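PDB 5Y6I: transcriptional regulator KdgR from Pseudomonas aeruginosa, which probably acts as a DNA-binding transcription factor, with an IclR-type helix-turn-helix domain joined to a C-terminal domain of the GAF clan. Local coordinates for residues 148-153 with 209-214; 109-114 with 228-233. All blocks are in the same frame, centred on the assembly; numbering follows the deposited sequence.

Contact 1: 148-153 with 209-214; sequences GSSTGL and VEALSA
The hydroxyls of S150 and S213 meet, OG of S150 lying 2.7 Å from OG of S213 in a hydrogen bond whose donor could be either one; the S213 oxygen is not surely placed, so the bond is doubtful. S150 turns OG between its backbone N and carbonyl carbon (chi1 53°), where it also lies beside the CB of A211, next but one before S213 on strand 209-217. S213 sets OG anti to its own carbonyl carbon (chi1 -55°), beside its backbone N, and so faces it to S150. Separately, the CB of S213 comes to 3.4 Å from the carbonyl O of S150. S213 OG is also roughly 3.3 Å from the amide N of T151, at an angle too poor for a hydrogen bond. Helix 150-158 thus begins against the face of the five-stranded antiparallel sheet that carries A211 and S213, within a C-terminal domain of the GAF clan; in IclR relatives this domain is the effector-binding one. S149 is the N-cap: its OG accepts from G152 N at 3.2 Å, with an angle of 145° at the hydrogen, and is also hydrogen-bonded to P145 O, which ties the helix start to the preceding loop. T151 and S213 both touch V226 and T228 on strand 223-232, and S150 touches I201 on strand 199-202. From the other face of the strand, L212 and A214 both pack on L248 of helix 244-258, and A214 also on L249 and T252.

Contact 2: 109-114 with 228-233; sequences NETCFL and TVVGPA
Strand 111-114 runs antiparallel to strand 228-232, their short axes 143° apart and 4.8 Å at closest approach. F113 N donates to T228 O at 2.9 Å, V230 N reaches T111 O at 2.9 Å, and T228 N gives F113 O a weak bond. Between them C112 and V229 form a non-hydrogen-bonded pair, with SG of C112 3.6 Å from CG2 of V229; CG1 of the same valine meets the CB of E110 at 3.7 Å. The other sheet face carries T111, F113, T228 and V230. There the F113 ring, its CG between backbone N and carbonyl carbon (chi1 57°), lies across T228, whose CB stands over one ring face, toward the rim, in a CH-pi contact 3.5 Å from the centroid; OG1 of T228 is modelled too close to the ring, so the detail is uncertain. V230 brings CG1 to the ring edge, 3.7 Å from CE2, and lies near the CB of T111. The T111 hydroxyl OG1 is hydrogen-bonded to A130 N and V136 O. The pair joins the second strand of the five-stranded sheet, 111-118, to its central one, 223-232; strands 121-128 and 209-217 flank them, and helix 93-108 covers the C112 and V229 face through L101, L104 and L108.

How the contacts relate
Following the chain, helix 93-108 leads into 109-114, the first segment of contact 2. Strand 121-128 follows, then 148-153 at the start of helix 150-158, two more helices and strand 199-202, before 209-214 closes contact 1. Strand 223-232 comes next, and its 228-233 segment closes contact 2, so the loop of contact 1 is nested within that of contact 2. The two meet in the sheet, where strands 209-217 and 223-232 are neighbours: L212 and V229 share a probable backbone hydrogen bond, as do E210 and G231, and S213 packs on T228. Contact 2 joins strands, whereas contact 1 sets a helix start on the sheet.

Contact 1: 148-153 with 209-214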
loop_
_atom_site.group_PDB
_atom_site.type_symbol
_atom_site.label_atom_id
_atom_site.label_comp_id
_atom_site.label_asym_id
_atom_site.label_seq_id
_atom_site.Cartn_x
_atom_site.Cartn_y
_atom_site.Cartn_z
ATOM N N GLY A 148 9.523 -19.907 -18.540
ATOM C CA GLY A 148 8.912 -20.515 -19.704
ATOM C C GLY A 148 7.601 -19.887 -20.124
ATOM O O GLY A 148 7.085 -20.220 -21.195
ATOM N N SER A 149 7.054 -18.977 -19.307
ATOM C CA SER A 149 5.793 -18.313 -19.610
ATOM C C SER A 149 5.975 -16.799 -19.656
ATOM O O SER A 149 6.958 -16.257 -19.154
ATOM C CB SER A 149 4.704 -18.675 -18.585
ATOM O OG SER A 149 5.100 -18.351 -17.269
ATOM N N SER A 150 5.004 -16.113 -20.266
ATOM C CA SER A 150 5.064 -14.655 -20.344
ATOM C C SER A 150 4.720 -14.029 -19.006
ATOM O O SER A 150 5.244 -12.969 -18.652
ATOM C CB SER A 150 4.106 -14.152 -21.420
ATOM O OG SER A 150 2.801 -14.670 -21.204
ATOM N N THR A 151 3.827 -14.673 -18.263
ATOM C CA THR A 151 3.499 -14.251 -16.913
ATOM C C THR A 151 4.712 -14.353 -15.993
ATOM O O THR A 151 4.952 -13.471 -15.155
ATOM C CB THR A 151 2.357 -15.127 -16.408
ATOM O OG1 THR A 151 1.319 -15.177 -17.401
ATOM C CG2 THR A 151 1.798 -14.598 -15.137
ATOM N N GLY A 152 5.490 -15.426 -16.133
ATOM C CA GLY A 152 6.656 -15.598 -15.290
ATOM C C GLY A 152 7.766 -14.629 -15.624
ATOM O O GLY A 152 8.533 -14.229 -14.739
ATOM N N LEU A 153 7.868 -14.225 -16.894
ATOM C CA LEU A 153 8.935 -13.302 -17.273
ATOM C C LEU A 153 8.668 -11.892 -16.756
ATOM O O LEU A 153 9.598 -11.207 -16.316
ATOM C CB LEU A 153 9.137 -13.298 -18.790
ATOM C CG LEU A 153 9.632 -14.615 -19.401
ATOM C CD1 LEU A 153 10.491 -14.389 -20.639
ATOM C CD2 LEU A 153 10.415 -15.409 -18.391
ATOM N N VAL A 209 0.682 -21.691 -28.822
ATOM C CA VAL A 209 -0.117 -20.761 -28.025
ATOM C C VAL A 209 0.734 -19.539 -27.735
ATOM O O VAL A 209 1.877 -19.654 -27.275
ATOM C CB VAL A 209 -0.696 -21.385 -26.734
ATOM C CG1 VAL A 209 -1.335 -22.699 -27.003
ATOM C CG2 VAL A 209 0.265 -21.493 -25.634
ATOM N N GLU A 210 0.198 -18.375 -28.070
ATOM C CA GLU A 210 0.890 -17.111 -27.893
ATOM C C GLU A 210 0.253 -16.343 -26.742
ATOM O O GLU A 210 -0.978 -16.249 -26.651
ATOM C CB GLU A 210 0.860 -16.297 -29.188
ATOM C CG GLU A 210 1.943 -16.680 -30.197
ATOM C CD GLU A 210 1.843 -18.112 -30.678
ATOM O OE1 GLU A 210 0.755 -18.705 -30.538
ATOM O OE2 GLU A 210 2.848 -18.649 -31.207
ATOM N N ALA A 211 1.090 -15.809 -25.858
ATOM C CA ALA A 211 0.626 -15.044 -24.715
ATOM C C ALA A 211 1.183 -13.630 -24.769
ATOM O O ALA A 211 2.086 -13.308 -25.545
ATOM C CB ALA A 211 1.012 -15.719 -23.393
ATOM N N LEU A 212 0.606 -12.779 -23.933
ATOM C CA LEU A 212 1.019 -11.393 -23.803
ATOM C C LEU A 212 0.757 -11.014 -22.359
ATOM O O LEU A 212 -0.271 -11.404 -21.800
ATOM C CB LEU A 212 0.244 -10.491 -24.758
ATOM C CG LEU A 212 0.785 -9.095 -25.039
ATOM C CD1 LEU A 212 1.947 -9.194 -26.013
ATOM C CD2 LEU A 212 -0.316 -8.193 -25.588
ATOM N N SER A 213 1.694 -10.280 -21.757
ATOM C CA SER A 213 1.689 -10.058 -20.319
ATOM C C SER A 213 2.170 -8.660 -19.979
ATOM O O SER A 213 3.172 -8.190 -20.529
ATOM C CB SER A 213 2.592 -11.056 -19.609
ATOM O OG SER A 213 2.223 -12.373 -19.932
ATOM N N ALA A 214 1.488 -8.035 -19.017
ATOM C CA ALA A 214 1.841 -6.740 -18.470
ATOM C C ALA A 214 1.624 -6.760 -16.967
ATOM O O ALA A 214 0.781 -7.514 -16.464
ATOM C CB ALA A 214 1.005 -5.610 -19.085
#

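Contact 2: 109-114 with 228-233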
loop_
_atom_site.group_PDB
_atom_site.type_symbol
_atom_site.label_atom_id
_atom_site.label_comp_id
_atom_site.label_asym_id
_atom_site.label_seq_id
_atom_site.Cartn_x
_atom_site.Cartn_y
_atom_site.Cartn_z
ATOM N N ASN A 109 -11.944 -10.812 -27.485
ATOM C CA ASN A 109 -12.430 -12.187 -27.477
ATOM C C ASN A 109 -11.257 -13.160 -27.415
ATOM O O ASN A 109 -11.141 -14.092 -28.209
ATOM C CB ASN A 109 -13.320 -12.482 -28.678
ATOM C CG ASN A 109 -14.195 -13.713 -28.463
ATOM O OD1 ASN A 109 -14.397 -14.154 -27.326
ATOM N ND2 ASN A 109 -14.719 -14.270 -29.552
ATOM N N GLU A 110 -10.353 -12.906 -26.473
ATOM C CA GLU A 110 -9.261 -13.814 -26.177
ATOM C C GLU A 110 -9.228 -14.041 -24.676
ATOM O O GLU A 110 -9.665 -13.188 -23.898
ATOM C CB GLU A 110 -7.905 -13.270 -26.687
ATOM C CG GLU A 110 -7.945 -12.732 -28.116
ATOM C CD GLU A 110 -7.359 -13.727 -29.121
ATOM O OE1 GLU A 110 -7.256 -14.920 -28.750
ATOM O OE2 GLU A 110 -7.037 -13.339 -30.279
ATOM N N THR A 111 -8.734 -15.207 -24.266
ATOM C CA THR A 111 -8.709 -15.527 -22.843
ATOM C C THR A 111 -7.679 -14.654 -22.132
ATOM O O THR A 111 -6.495 -14.663 -22.488
ATOM C CB THR A 111 -8.418 -17.015 -22.643
ATOM O OG1 THR A 111 -9.421 -17.769 -23.326
ATOM C CG2 THR A 111 -8.475 -17.387 -21.166
ATOM N N CYS A 112 -8.135 -13.882 -21.143
ATOM C CA CYS A 112 -7.270 -13.068 -20.291
ATOM C C CYS A 112 -7.297 -13.631 -18.878
ATOM O O CYS A 112 -8.327 -14.152 -18.433
ATOM C CB CYS A 112 -7.709 -11.601 -20.251
ATOM S SG CYS A 112 -8.040 -10.887 -21.880
ATOM N N PHE A 113 -6.161 -13.545 -18.182
ATOM C CA PHE A 113 -6.075 -14.060 -16.821
ATOM C C PHE A 113 -5.254 -13.130 -15.931
ATOM O O PHE A 113 -4.450 -12.316 -16.403
ATOM C CB PHE A 113 -5.506 -15.495 -16.775
ATOM C CG PHE A 113 -4.129 -15.673 -17.404
ATOM C CD1 PHE A 113 -2.988 -15.743 -16.612
ATOM C CD2 PHE A 113 -3.994 -15.883 -18.773
ATOM C CE1 PHE A 113 -1.723 -15.962 -17.198
ATOM C CE2 PHE A 113 -2.746 -16.102 -19.362
ATOM C CZ PHE A 113 -1.613 -16.139 -18.581
ATOM N N LEU A 114 -5.502 -13.236 -14.629
ATOM C CA LEU A 114 -4.747 -12.499 -13.623
ATOM C C LEU A 114 -3.954 -13.491 -12.783
ATOM O O LEU A 114 -4.495 -14.510 -12.331
ATOM C CB LEU A 114 -5.668 -11.664 -12.732
ATOM C CG LEU A 114 -4.995 -10.576 -11.879
ATOM C CD1 LEU A 114 -4.557 -9.396 -12.743
ATOM C CD2 LEU A 114 -5.943 -10.104 -10.796
ATOM N N THR A 228 -2.720 -10.858 -18.496
ATOM C CA THR A 228 -2.130 -11.667 -19.548
ATOM C C THR A 228 -3.193 -12.135 -20.526
ATOM O O THR A 228 -4.241 -12.635 -20.105
ATOM C CB THR A 228 -1.467 -12.875 -18.919
ATOM O OG1 THR A 228 -2.317 -13.280 -17.851
ATOM C CG2 THR A 228 -0.150 -12.544 -18.328
ATOM N N VAL A 229 -2.897 -12.016 -21.819
ATOM C CA VAL A 229 -3.788 -12.447 -22.888
ATOM C C VAL A 229 -3.159 -13.648 -23.583
ATOM O O VAL A 229 -1.934 -13.734 -23.728
ATOM C CB VAL A 229 -4.042 -11.302 -23.887
ATOM C CG1 VAL A 229 -4.870 -11.790 -25.088
ATOM C CG2 VAL A 229 -4.728 -10.127 -23.185
ATOM N N VAL A 230 -3.995 -14.582 -24.032
ATOM C CA VAL A 230 -3.453 -15.844 -24.509
ATOM C C VAL A 230 -4.393 -16.455 -25.543
ATOM O O VAL A 230 -5.609 -16.244 -25.504
ATOM C CB VAL A 230 -3.181 -16.769 -23.296
ATOM C CG1 VAL A 230 -4.460 -17.042 -22.546
ATOM C CG2 VAL A 230 -2.470 -18.051 -23.709
ATOM N N GLY A 231 -3.805 -17.195 -26.497
ATOM C CA GLY A 231 -4.518 -17.729 -27.631
ATOM C C GLY A 231 -3.591 -18.236 -28.720
ATOM O O GLY A 231 -2.521 -17.686 -28.962
ATOM N N PRO A 232 -4.004 -19.291 -29.425
ATOM C CA PRO A 232 -3.142 -19.870 -30.467
ATOM C C PRO A 232 -2.836 -18.902 -31.609
ATOM O O PRO A 232 -3.568 -17.944 -31.863
ATOM C CB PRO A 232 -3.956 -21.076 -30.972
ATOM C CG PRO A 232 -4.897 -21.399 -29.869
ATOM C CD PRO A 232 -5.251 -20.055 -29.265
ATOM N N ALA A 233 -1.756 -19.224 -32.344
ATOM C CA ALA A 233 -1.118 -18.293 -33.283
ATOM C C ALA A 233 -2.061 -17.805 -34.377
ATOM O O ALA A 233 -1.972 -16.642 -34.794
ATOM C CB ALA A 233 0.110 -18.953 -33.922
#